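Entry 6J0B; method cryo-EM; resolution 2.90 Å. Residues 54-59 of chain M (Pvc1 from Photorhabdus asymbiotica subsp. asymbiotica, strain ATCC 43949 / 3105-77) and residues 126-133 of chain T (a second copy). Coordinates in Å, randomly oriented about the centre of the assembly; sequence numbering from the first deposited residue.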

# COMPACT_ATOMS: atom_id res chain seq x y z
N LYS M 54 -3.49 -25.74 14.98
CA LYS M 54 -3.49 -25.28 13.60
C LYS M 54 -4.23 -26.30 12.75
O LYS M 54 -3.98 -27.51 12.87
CB LYS M 54 -2.08 -25.07 13.08
CG LYS M 54 -1.54 -23.67 13.28
CD LYS M 54 -0.85 -23.53 14.61
CE LYS M 54 0.45 -24.28 14.63
NZ LYS M 54 1.04 -24.28 15.99
N MET M 55 -5.13 -25.83 11.90
CA MET M 55 -5.98 -26.68 11.10
C MET M 55 -6.00 -26.19 9.67
O MET M 55 -5.82 -25.00 9.41
CB MET M 55 -7.42 -26.67 11.63
CG MET M 55 -7.65 -27.53 12.84
SD MET M 55 -9.17 -27.08 13.67
CE MET M 55 -8.66 -25.53 14.41
N PRO M 56 -6.19 -27.09 8.71
CA PRO M 56 -6.55 -26.64 7.36
C PRO M 56 -7.99 -26.16 7.36
O PRO M 56 -8.85 -26.74 8.02
CB PRO M 56 -6.39 -27.89 6.51
CG PRO M 56 -5.67 -28.85 7.34
CD PRO M 56 -5.99 -28.54 8.75
N GLY M 57 -8.24 -25.09 6.64
CA GLY M 57 -9.57 -24.54 6.68
C GLY M 57 -10.29 -24.55 5.36
O GLY M 57 -10.27 -25.53 4.61
N GLN M 58 -10.95 -23.43 5.09
CA GLN M 58 -11.77 -23.27 3.90
C GLN M 58 -10.89 -23.19 2.66
O GLN M 58 -9.90 -22.45 2.64
CB GLN M 58 -12.61 -22.00 4.05
CG GLN M 58 -13.65 -21.81 3.01
CD GLN M 58 -14.95 -22.45 3.39
OE1 GLN M 58 -15.47 -22.22 4.47
NE2 GLN M 58 -15.49 -23.27 2.50
N SER M 59 -11.24 -23.96 1.64
CA SER M 59 -10.49 -23.97 0.40
C SER M 59 -10.66 -22.65 -0.35
O SER M 59 -11.64 -21.92 -0.15
CB SER M 59 -10.94 -25.13 -0.48
OG SER M 59 -10.37 -25.04 -1.77
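Chain T (126-133) DATSNDIA

A glycine in the middle of a strand is what leaves room for the end of T:Asn130 in this contact. At M:Gly57 the position where a CB would stand lies 2.5 Å from the atom modelled as ND2 of T:Asn130, too near for two heavy atoms that are not bonded; with no side chain there, the end of T:Asn130 settles over the backbone, its ND2 3.8 Å from CA of M:Gly57. The general principle is that a single residue without a side chain can leave room for a side chain of a neighbouring subunit, and this pair of Pvc1 copies gives a compact example.

The chain M segment is extended throughout, the continuation of a strand that begins earlier in the chain. The CA-to-CB bonds of M:Met55 and M:Gln58 point toward chain T, those of M:Pro56 and M:Ser59 away; a CB on M:Gly57 would also point toward chain T, so that M:Gly57 and M:Gln58 face it in succession. Chain T brings no matching strand. It starts with a type I turn from T:Asp126 to T:Ser129, in which OG of T:Ser129 donates a hydrogen bond to O of T:Asp126, 3.1 Å away, and then runs on as irregular loop. The backbones come nearest where CA of M:Gln58 and CA of T:Asn130 are 6.1 Å apart. From there the contacts run in opposite senses: moving up the chain T sequence from the turn to T:Ile132 leads down the chain M sequence from M:Gln58 to M:Met55.

T:Asn130 is the centre of the contact. Its CA-to-CB bond points sideways, yet the end of the side chain comes nearer to the strand, leaving ND2 as modelled 2.9 Å from N of M:Gln58 and 3.3 Å from CB of the same residue. Which atom of the amide faces that backbone nitrogen is open, since the group is probably turned over in the model.

M:Gln58 has the largest covered area of any residue here. With chi1 in t and chi2 in p, its side chain extends beside the turn, where OE1 lies 3.5 Å from O of T:Ala127 and 4.0 Å from O of T:Ser129. All three are acceptors as modelled, so these approaches supply no hydrogen bond and are at best neutral.

At the other end the chemistry becomes apolar. The CA-to-CB bond of T:Ile132 also points sideways, but its tip reaches inward, and CD1 meets CE of M:Met55 at 3.7 Å, a van der Waals contact between two methyl groups. The whole arrangement buries a modest 224 Å², summed over both sides.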

# COMPACT_ATOMS: atom_id res chain seq x y z
N ASP T 126 -21.80 -20.20 9.94
CA ASP T 126 -21.51 -19.21 8.91
C ASP T 126 -20.72 -19.90 7.82
O ASP T 126 -19.58 -20.30 8.06
CB ASP T 126 -20.73 -18.06 9.52
CG ASP T 126 -20.75 -16.82 8.68
OD1 ASP T 126 -21.32 -16.85 7.57
OD2 ASP T 126 -20.19 -15.80 9.12
N ALA T 127 -21.30 -20.02 6.63
CA ALA T 127 -20.70 -20.83 5.59
C ALA T 127 -19.49 -20.18 4.94
O ALA T 127 -18.73 -20.87 4.26
CB ALA T 127 -21.71 -21.15 4.52
N THR T 128 -19.29 -18.89 5.14
CA THR T 128 -18.19 -18.15 4.53
C THR T 128 -17.28 -17.60 5.60
O THR T 128 -16.87 -16.43 5.57
CB THR T 128 -18.71 -17.02 3.65
OG1 THR T 128 -19.43 -16.09 4.45
CG2 THR T 128 -19.62 -17.55 2.57
N SER T 129 -16.95 -18.42 6.59
CA SER T 129 -16.08 -17.98 7.67
C SER T 129 -15.05 -19.06 7.97
O SER T 129 -15.35 -20.26 7.91
CB SER T 129 -16.87 -17.67 8.94
OG SER T 129 -17.29 -18.85 9.57
N ASN T 130 -13.84 -18.62 8.29
CA ASN T 130 -12.71 -19.49 8.58
C ASN T 130 -12.43 -19.59 10.06
O ASN T 130 -11.26 -19.59 10.47
CB ASN T 130 -11.47 -19.00 7.85
CG ASN T 130 -11.20 -19.77 6.60
OD1 ASN T 130 -11.25 -19.23 5.50
ND2 ASN T 130 -10.92 -21.04 6.76
N ASP T 131 -13.46 -19.64 10.89
CA ASP T 131 -13.26 -19.58 12.33
C ASP T 131 -13.65 -20.89 13.01
O ASP T 131 -14.26 -21.77 12.41
CB ASP T 131 -14.08 -18.43 12.94
CG ASP T 131 -13.42 -17.08 12.72
OD1 ASP T 131 -13.49 -16.55 11.60
OD2 ASP T 131 -12.84 -16.54 13.69
N ILE T 132 -13.23 -21.00 14.27
CA ILE T 132 -13.63 -22.09 15.14
C ILE T 132 -14.98 -21.74 15.78
O ILE T 132 -15.29 -20.57 16.03
CB ILE T 132 -12.51 -22.29 16.18
CG1 ILE T 132 -11.40 -23.11 15.57
CG2 ILE T 132 -12.95 -22.88 17.51
CD1 ILE T 132 -10.18 -22.37 15.63
N ALA T 133 -15.80 -22.77 16.01
CA ALA T 133 -17.00 -22.62 16.83
C ALA T 133 -16.63 -22.28 18.26
O ALA T 133 -16.05 -23.11 18.97
CB ALA T 133 -17.82 -23.91 16.78